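Side-chain contacts in HP0958 (Helicobacter pylori, PDB 3NA7), which probably acts in flagellar biogenesis as a chaperone-like and post-transcriptional regulatory factor, combining a kinked coiled-coil hairpin with a zinc-ribbon domain: residues L116-E119 / I120-S124; L49-E52 / E53-L56. All coordinates share one frame; numbering follows the deposited sequence.

Contact 1 (L116-E119 / I120-S124); sequences LQNE and IKRKS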
# COMPACT_ATOMS: atom_id res chain seq x y z
N LEU A 116 -34.43 -2.59 6.44
CA LEU A 116 -33.33 -3.43 6.00
C LEU A 116 -33.25 -3.42 4.47
O LEU A 116 -32.17 -3.23 3.91
CB LEU A 116 -33.48 -4.87 6.53
CG LEU A 116 -33.39 -5.11 8.04
CD1 LEU A 116 -34.09 -6.40 8.48
CD2 LEU A 116 -31.94 -5.06 8.54
N GLN A 117 -34.39 -3.61 3.82
CA GLN A 117 -34.47 -3.55 2.37
C GLN A 117 -33.96 -2.22 1.82
O GLN A 117 -33.26 -2.22 0.81
CB GLN A 117 -35.88 -3.88 1.87
CG GLN A 117 -36.01 -5.36 1.62
CD GLN A 117 -37.42 -5.88 1.63
OE1 GLN A 117 -38.38 -5.11 1.70
NE2 GLN A 117 -37.56 -7.20 1.54
N ASN A 118 -34.26 -1.12 2.51
CA ASN A 118 -33.70 0.18 2.13
C ASN A 118 -32.17 0.23 2.23
O ASN A 118 -31.53 0.81 1.36
CB ASN A 118 -34.32 1.36 2.90
CG ASN A 118 -35.73 1.71 2.40
OD1 ASN A 118 -36.13 1.28 1.32
ND2 ASN A 118 -36.48 2.49 3.20
N GLU A 119 -31.60 -0.37 3.27
CA GLU A 119 -30.15 -0.39 3.45
C GLU A 119 -29.52 -1.25 2.34
O GLU A 119 -28.52 -0.85 1.75
CB GLU A 119 -29.80 -0.93 4.83
CG GLU A 119 -28.42 -0.60 5.36
CD GLU A 119 -28.22 -1.00 6.83
OE1 GLU A 119 -27.04 -1.14 7.25
OE2 GLU A 119 -29.23 -1.18 7.57
N ILE A 120 -30.14 -2.39 2.05
CA ILE A 120 -29.70 -3.28 0.98
C ILE A 120 -29.61 -2.50 -0.34
O ILE A 120 -28.57 -2.51 -1.01
CB ILE A 120 -30.63 -4.48 0.85
CG1 ILE A 120 -30.43 -5.46 1.99
CG2 ILE A 120 -30.44 -5.22 -0.52
CD1 ILE A 120 -31.62 -6.43 2.18
N LYS A 121 -30.70 -1.81 -0.69
CA LYS A 121 -30.77 -1.01 -1.90
C LYS A 121 -29.65 0.05 -1.99
O LYS A 121 -29.06 0.23 -3.07
CB LYS A 121 -32.13 -0.33 -1.95
CG LYS A 121 -32.72 -0.08 -3.32
CD LYS A 121 -34.27 -0.05 -3.24
CE LYS A 121 -34.92 0.33 -4.58
NZ LYS A 121 -35.01 1.81 -4.82
N ARG A 122 -29.35 0.74 -0.89
CA ARG A 122 -28.28 1.75 -0.88
C ARG A 122 -26.93 1.12 -1.19
O ARG A 122 -26.09 1.72 -1.85
CB ARG A 122 -28.18 2.55 0.43
CG ARG A 122 -29.36 3.48 0.81
CD ARG A 122 -30.15 4.08 -0.39
NE ARG A 122 -31.60 3.98 -0.16
CZ ARG A 122 -32.53 3.74 -1.09
NH1 ARG A 122 -32.20 3.57 -2.36
NH2 ARG A 122 -33.81 3.65 -0.73
N LYS A 123 -26.73 -0.09 -0.69
CA LYS A 123 -25.49 -0.80 -0.94
C LYS A 123 -25.39 -1.22 -2.40
O LYS A 123 -24.31 -1.13 -2.96
CB LYS A 123 -25.33 -2.00 0.01
CG LYS A 123 -25.10 -1.57 1.49
CD LYS A 123 -24.74 -2.75 2.39
CE LYS A 123 -24.62 -2.34 3.86
NZ LYS A 123 -23.41 -1.53 4.18
N SER A 124 -26.50 -1.65 -3.00
CA SER A 124 -26.54 -2.03 -4.41
C SER A 124 -26.30 -0.81 -5.32
O SER A 124 -25.65 -0.94 -6.36
CB SER A 124 -27.88 -2.69 -4.78
OG SER A 124 -28.05 -3.91 -4.09
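Asn118 and Arg122 meet in an i to i+4 contact within one turn of helix 91-171, on the surface of the long coiled-coil hairpin. Their side chains lie side by side and point the same way, yet the amide and guanidinium planes are 34° apart and OD1 of Asn118 stays 3.9 Å from NH2 of Arg122, a distance of packing. The closer approach is to the backbone: Arg122 CG rests 3.5 Å from Asn118 O, and the same carbonyl oxygen lies over one face of the guanidinium. Bends at chi2 (-31°) and chi3 (135°) fold the arginine back along its own helix, where CB of Lys121 lies over the same face, toward its rim, and NH1 is bound to Glu125 in a salt bridge.

Regular alpha-helical bonding underlies the turn, with Ile120 N donating to Leu116 O at 2.9 Å and Lys123 N to Glu119 O at 3.1 Å. Helix 91-171 forms one arm of the antiparallel coiled-coil hairpin, and Leu116, the buried residue here, packs on Leu58, Val62 and Asn65 of helix 24-85. One turn on, Ile120 lays CG1 3.4 Å from Leu116 O. Glu119 and Lys123 have opposite charges, but OE1 of Glu119 remains 4.8 Å from NZ of Lys123, whose salt bridge goes instead to Glu54 across the hairpin.

Contact 2 (L49-E52 / E53-L56); sequences LNLE and EEKL
Asn50 reaches over the carboxylate of Glu54 one helical turn ahead, and its ND2 donates a hydrogen bond of 2.7 Å to Glu54 OE2. With CG anti to the backbone N (chi1 179°), the amide swings toward the following turn and meets OE2 from above the carboxylate plane, the two planes standing 89° apart. The bond is short but bent, with an N-H...O angle of 140°, and OE2 is tilted out of the amide plane of Asn50. The other oxygen of Glu54, OE1, lies 3.8 Å from CD2 of Leu51 and is taken by a salt bridge to Lys123 of helix 91-171.

A second polar pair spans three residues. Glu52 bends at chi2, bringing OE1 to NZ of Lys55 in a salt bridge of 3.0 Å on the syn side of the carboxylate. A water closes a small ring by donating to OE2 of Glu52 and accepting from NZ of Lys55. Gln127 of helix 91-171 joins both charged groups, giving NE2 to Glu52 OE1 and accepting from Lys55 NZ through OE1. The lysine shaft packs against its own helix, with CG 3.3 Å from Leu51 O. Leu51 meanwhile packs on Lys126, Gln127 and Leu130, so this turn of helix 24-85 faces its partner in the antiparallel coiled coil.

On the side of Glu53, another water bridges its OE2 to Leu49 O. With Lys55 largely buried and its ammonium surrounded by a carboxylate, an amide oxygen and water, the positive charge is probably well compensated at the helix interface.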
# COMPACT_ATOMS: atom_id res chain seq x y z
N LEU A 49 -17.29 -6.47 -3.45
CA LEU A 49 -17.44 -7.78 -2.82
C LEU A 49 -17.72 -7.68 -1.32
O LEU A 49 -18.52 -8.43 -0.80
CB LEU A 49 -16.21 -8.67 -3.09
CG LEU A 49 -16.01 -9.13 -4.55
CD1 LEU A 49 -14.59 -9.65 -4.81
CD2 LEU A 49 -17.03 -10.20 -4.99
N ASN A 50 -17.07 -6.75 -0.63
CA ASN A 50 -17.42 -6.48 0.76
C ASN A 50 -18.89 -6.06 0.90
O ASN A 50 -19.65 -6.67 1.64
CB ASN A 50 -16.48 -5.43 1.37
CG ASN A 50 -16.83 -5.12 2.81
OD1 ASN A 50 -16.47 -5.88 3.73
ND2 ASN A 50 -17.59 -4.05 3.03
N LEU A 51 -19.30 -5.04 0.17
CA LEU A 51 -20.70 -4.68 0.15
C LEU A 51 -21.63 -5.86 -0.14
O LEU A 51 -22.75 -5.87 0.35
CB LEU A 51 -20.98 -3.55 -0.83
CG LEU A 51 -20.50 -2.16 -0.50
CD1 LEU A 51 -20.45 -1.34 -1.81
CD2 LEU A 51 -21.41 -1.50 0.54
N GLU A 52 -21.17 -6.85 -0.91
CA GLU A 52 -22.01 -8.03 -1.14
C GLU A 52 -22.13 -8.90 0.10
O GLU A 52 -23.20 -9.43 0.36
CB GLU A 52 -21.58 -8.87 -2.35
CG GLU A 52 -22.65 -9.92 -2.80
CD GLU A 52 -23.94 -9.31 -3.39
OE1 GLU A 52 -23.97 -8.11 -3.72
OE2 GLU A 52 -24.95 -10.04 -3.55
N GLU A 53 -21.06 -9.05 0.87
CA GLU A 53 -21.15 -9.75 2.16
C GLU A 53 -22.11 -9.02 3.13
O GLU A 53 -22.90 -9.67 3.82
CB GLU A 53 -19.79 -9.97 2.81
CG GLU A 53 -18.87 -10.96 2.08
CD GLU A 53 -19.52 -12.32 1.80
OE1 GLU A 53 -19.60 -13.17 2.73
OE2 GLU A 53 -19.96 -12.56 0.64
N GLU A 54 -22.06 -7.69 3.15
CA GLU A 54 -22.98 -6.96 4.02
C GLU A 54 -24.43 -7.09 3.58
O GLU A 54 -25.32 -7.18 4.41
CB GLU A 54 -22.58 -5.50 4.17
CG GLU A 54 -21.27 -5.36 4.87
CD GLU A 54 -20.56 -4.06 4.60
OE1 GLU A 54 -21.12 -3.16 3.92
OE2 GLU A 54 -19.41 -3.95 5.07
N LYS A 55 -24.67 -7.12 2.27
CA LYS A 55 -26.02 -7.34 1.77
C LYS A 55 -26.53 -8.76 2.12
O LYS A 55 -27.71 -8.96 2.41
CB LYS A 55 -26.11 -7.09 0.26
CG LYS A 55 -25.97 -5.65 -0.19
CD LYS A 55 -25.59 -5.60 -1.71
CE LYS A 55 -26.72 -6.17 -2.60
NZ LYS A 55 -26.33 -6.35 -4.01
N LEU A 56 -25.63 -9.74 2.11
CA LEU A 56 -26.00 -11.09 2.50
C LEU A 56 -26.46 -11.20 3.96
O LEU A 56 -27.48 -11.83 4.25
CB LEU A 56 -24.87 -12.07 2.20
CG LEU A 56 -24.84 -12.69 0.80
CD1 LEU A 56 -23.44 -13.20 0.40
CD2 LEU A 56 -25.88 -13.84 0.71
O HOH W 1 -19.04 -11.38 -1.94
O HOH W 2 -26.90 -8.92 -4.89

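In the fold
Contacts 1 and 2 face each other across the hairpin, on helices 91-171 and 24-85, which follow one another in the chain and run antiparallel; their centres are about 11 Å apart. A salt bridge from Lys123 NZ to Glu54 OE1, 2.8 Å long, joins the two turns. Next to it the aliphatic part of Lys123 packs against two residues of contact 2: CB lies 3.7 Å from CG of Lys55, and CG 3.8 Å from CD2 of Leu51. Both contacts belong to the coiled-coil hairpin, whereas the zinc ion is held by Cys201, Cys204, Cys225 and Cys228 of the zinc ribbon, in which neither takes part.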